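Local coordinates for protein alcohol dehydrogenase YqhD (Escherichia coli, PDB 4QGS) that reduces a broad range of short-chain aldehydes to alcohols with NADPH, using one zinc ion per subunit, at residues T112-Y121 with E137-G145. Residues are numbered along the deposited sequence; the frame is centred on the assembly and turned at random.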
loop_
_atom_site.group_PDB
_atom_site.type_symbol
_atom_site.label_atom_id
_atom_site.label_comp_id
_atom_site.label_asym_id
_atom_site.label_seq_id
_atom_site.Cartn_x
_atom_site.Cartn_y
_atom_site.Cartn_z
ATOM N N THR A 112 -6.793 -8.427 -9.752
ATOM C CA THR A 112 -8.136 -8.977 -9.745
ATOM C C THR A 112 -9.167 -7.859 -9.899
ATOM O O THR A 112 -10.204 -8.043 -10.540
ATOM C CB THR A 112 -8.377 -9.799 -8.464
ATOM O OG1 THR A 112 -7.413 -10.863 -8.419
ATOM C CG2 THR A 112 -9.778 -10.388 -8.460
ATOM N N LYS A 113 -8.867 -6.690 -9.346
ATOM C CA LYS A 113 -9.742 -5.534 -9.521
ATOM C C LYS A 113 -9.876 -5.224 -11.003
ATOM O O LYS A 113 -10.963 -4.922 -11.505
ATOM C CB LYS A 113 -9.204 -4.317 -8.768
ATOM C CG LYS A 113 -9.357 -4.389 -7.254
ATOM C CD LYS A 113 -8.936 -3.083 -6.592
ATOM C CE LYS A 113 -9.082 -3.143 -5.083
ATOM N NZ LYS A 113 -8.724 -1.846 -4.441
ATOM N N PHE A 114 -8.760 -5.316 -11.710
ATOM C CA PHE A 114 -8.769 -5.037 -13.132
ATOM C C PHE A 114 -9.594 -6.075 -13.884
ATOM O O PHE A 114 -10.389 -5.729 -14.753
ATOM C CB PHE A 114 -7.343 -4.994 -13.671
ATOM C CG PHE A 114 -7.270 -4.810 -15.146
ATOM C CD1 PHE A 114 -7.560 -3.581 -15.722
ATOM C CD2 PHE A 114 -6.921 -5.864 -15.964
ATOM C CE1 PHE A 114 -7.497 -3.412 -17.091
ATOM C CE2 PHE A 114 -6.849 -5.697 -17.323
ATOM C CZ PHE A 114 -7.143 -4.473 -17.892
ATOM N N ILE A 115 -9.410 -7.349 -13.539
ATOM C CA ILE A 115 -10.184 -8.417 -14.163
ATOM C C ILE A 115 -11.689 -8.195 -13.977
ATOM O O ILE A 115 -12.461 -8.324 -14.925
ATOM C CB ILE A 115 -9.786 -9.797 -13.597
ATOM C CG1 ILE A 115 -8.326 -10.095 -13.918
ATOM C CG2 ILE A 115 -10.676 -10.887 -14.163
ATOM C CD1 ILE A 115 -7.749 -11.285 -13.140
ATOM N N ALA A 116 -12.093 -7.830 -12.764
ATOM C CA ALA A 116 -13.500 -7.605 -12.445
ATOM C C ALA A 116 -14.133 -6.509 -13.306
ATOM O O ALA A 116 -15.281 -6.624 -13.738
ATOM C CB ALA A 116 -13.649 -7.256 -10.971
ATOM N N ALA A 117 -13.386 -5.438 -13.543
ATOM C CA ALA A 117 -13.909 -4.314 -14.311
ATOM C C ALA A 117 -13.834 -4.598 -15.801
ATOM O O ALA A 117 -14.796 -4.374 -16.540
ATOM C CB ALA A 117 -13.152 -3.047 -13.979
ATOM N N ALA A 118 -12.680 -5.091 -16.235
ATOM C CA ALA A 118 -12.467 -5.408 -17.639
ATOM C C ALA A 118 -13.538 -6.353 -18.158
ATOM O O ALA A 118 -13.947 -6.265 -19.318
ATOM C CB ALA A 118 -11.081 -6.014 -17.844
ATOM N N ALA A 119 -13.998 -7.248 -17.291
ATOM C CA ALA A 119 -14.907 -8.306 -17.701
ATOM C C ALA A 119 -16.284 -7.798 -18.109
ATOM O O ALA A 119 -16.901 -8.351 -19.005
ATOM C CB ALA A 119 -15.022 -9.329 -16.591
ATOM N N ASN A 120 -16.764 -6.751 -17.443
ATOM C CA ASN A 120 -18.006 -6.104 -17.864
ATOM C C ASN A 120 -17.788 -4.851 -18.705
ATOM O O ASN A 120 -18.737 -4.102 -18.988
ATOM C CB ASN A 120 -18.920 -5.734 -16.674
ATOM C CG ASN A 120 -19.062 -6.841 -15.661
ATOM O OD1 ASN A 120 -18.866 -8.017 -15.975
ATOM N ND2 ASN A 120 -19.441 -6.472 -14.445
ATOM N N TYR A 121 -16.547 -4.613 -19.112
ATOM C CA TYR A 121 -16.305 -3.603 -20.138
ATOM C C TYR A 121 -16.830 -4.216 -21.429
ATOM O O TYR A 121 -16.744 -5.437 -21.611
ATOM C CB TYR A 121 -14.825 -3.240 -20.259
ATOM C CG TYR A 121 -14.476 -1.916 -19.598
ATOM C CD1 TYR A 121 -13.984 -0.836 -20.329
ATOM C CD2 TYR A 121 -14.689 -1.742 -18.239
ATOM C CE1 TYR A 121 -13.688 0.365 -19.708
ATOM C CE2 TYR A 121 -14.406 -0.553 -17.608
ATOM C CZ TYR A 121 -13.903 0.501 -18.349
ATOM O OH TYR A 121 -13.618 1.680 -17.705
ATOM N N GLU A 137 -14.551 5.622 -15.664
ATOM C CA GLU A 137 -15.666 5.255 -16.527
ATOM C C GLU A 137 -16.219 3.857 -16.250
ATOM O O GLU A 137 -17.061 3.361 -16.996
ATOM C CB GLU A 137 -15.240 5.359 -17.996
ATOM C CG GLU A 137 -14.765 6.749 -18.410
ATOM C CD GLU A 137 -15.812 7.824 -18.157
ATOM O OE1 GLU A 137 -17.018 7.506 -18.218
ATOM O OE2 GLU A 137 -15.433 8.987 -17.904
ATOM N N ILE A 138 -15.745 3.219 -15.187
ATOM C CA ILE A 138 -16.263 1.910 -14.816
ATOM C C ILE A 138 -17.681 2.052 -14.253
ATOM O O ILE A 138 -17.908 2.789 -13.294
ATOM C CB ILE A 138 -15.339 1.211 -13.795
ATOM C CG1 ILE A 138 -13.988 0.888 -14.446
ATOM C CG2 ILE A 138 -15.989 -0.063 -13.258
ATOM C CD1 ILE A 138 -12.876 0.540 -13.462
ATOM N N LYS A 139 -18.631 1.354 -14.872
ATOM C CA LYS A 139 -20.036 1.402 -14.461
ATOM C C LYS A 139 -20.426 0.189 -13.628
ATOM O O LYS A 139 -21.390 0.226 -12.863
ATOM C CB LYS A 139 -20.962 1.487 -15.682
ATOM C CG LYS A 139 -21.293 2.895 -16.139
ATOM C CD LYS A 139 -20.084 3.595 -16.699
ATOM C CE LYS A 139 -20.404 5.006 -17.145
ATOM N NZ LYS A 139 -19.200 5.683 -17.688
ATOM N N SER A 140 -19.683 -0.893 -13.800
ATOM C CA SER A 140 -20.003 -2.146 -13.141
ATOM C C SER A 140 -18.792 -3.051 -13.160
ATOM O O SER A 140 -17.896 -2.890 -13.989
ATOM C CB SER A 140 -21.171 -2.848 -13.829
ATOM O OG SER A 140 -20.736 -3.458 -15.034
ATOM N N ALA A 141 -18.777 -4.018 -12.255
ATOM C CA ALA A 141 -17.687 -4.973 -12.203
ATOM C C ALA A 141 -18.206 -6.298 -11.672
ATOM O O ALA A 141 -19.209 -6.336 -10.948
ATOM C CB ALA A 141 -16.557 -4.448 -11.338
ATOM N N ILE A 142 -17.541 -7.381 -12.051
ATOM C CA ILE A 142 -17.810 -8.675 -11.441
ATOM C C ILE A 142 -17.552 -8.560 -9.949
ATOM O O ILE A 142 -16.526 -8.015 -9.538
ATOM C CB ILE A 142 -16.941 -9.775 -12.043
ATOM C CG1 ILE A 142 -17.246 -9.913 -13.529
ATOM C CG2 ILE A 142 -17.154 -11.117 -11.320
ATOM C CD1 ILE A 142 -16.665 -11.134 -14.125
ATOM N N PRO A 143 -18.497 -9.039 -9.131
ATOM C CA PRO A 143 -18.314 -8.974 -7.684
ATOM C C PRO A 143 -17.031 -9.684 -7.285
ATOM O O PRO A 143 -16.692 -10.708 -7.883
ATOM C CB PRO A 143 -19.546 -9.700 -7.140
ATOM C CG PRO A 143 -20.576 -9.513 -8.209
ATOM C CD PRO A 143 -19.809 -9.609 -9.492
ATOM N N MET A 144 -16.310 -9.137 -6.317
ATOM C CA MET A 144 -15.078 -9.784 -5.891
ATOM C C MET A 144 -14.847 -9.599 -4.404
ATOM O O MET A 144 -15.290 -8.622 -3.811
ATOM C CB MET A 144 -13.876 -9.259 -6.695
ATOM C CG MET A 144 -13.590 -7.781 -6.520
ATOM S SD MET A 144 -11.895 -7.372 -7.025
ATOM C CE MET A 144 -10.984 -8.232 -5.740
ATOM N N GLY A 145 -14.169 -10.573 -3.804
ATOM C CA GLY A 145 -13.754 -10.487 -2.420
ATOM C C GLY A 145 -12.285 -10.862 -2.378
ATOM O O GLY A 145 -11.682 -11.168 -3.416
HETATM O O HOH W 1 -21.690 -7.561 -12.439
HETATM O O HOH W 2 -12.721 3.781 -16.547
#
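The CB of Ala116 sits against the backbone of 137-145, 3.3 Å from Ile142 O, with Ala141 CB, Ile142 CB and the sulfur of Met144 around it. Small side chains at Ala116 and Ala117 probably let the incoming loop close in, and Ile142 N donates to Ala116 O (2.9 Å). Larger bumps fill the hollows beside these methyls. Met144, its chain bent at CG-SD (chi3 -68°), fits the groove between Thr112, Lys113 and Ala116: it lays SD over Lys113 CA and brings CE against Thr112 CG2, 3.7 Å away. Ile142 CD1 pushes tightly onto Ala119 CB (3.5 Å). Farther along, Ile138 drops CD1 onto Ala117 CB, while its CG1 meets the edge of the Tyr121 ring, 3.5 Å from CE2; a water joins Tyr121 OH to Glu137 N. Beside Ile142, Asn120 ND2 reaches Ser140 OG in a weak bond (3.3 Å) and, by a likewise weak bond to a second water, Ala141 O, while OD1 lies beside Ile142 CG1. A leucine in place of Asn120 would probably leave Ser140 OG and this water without their amide partner. Strand 144-148 runs parallel to 99-104 in the central sheet, so helix 106-119 packs as the crossover of a right-handed beta-alpha-beta unit in the Rossmann-like, NADP-binding domain of iron-containing alcohol dehydrogenases.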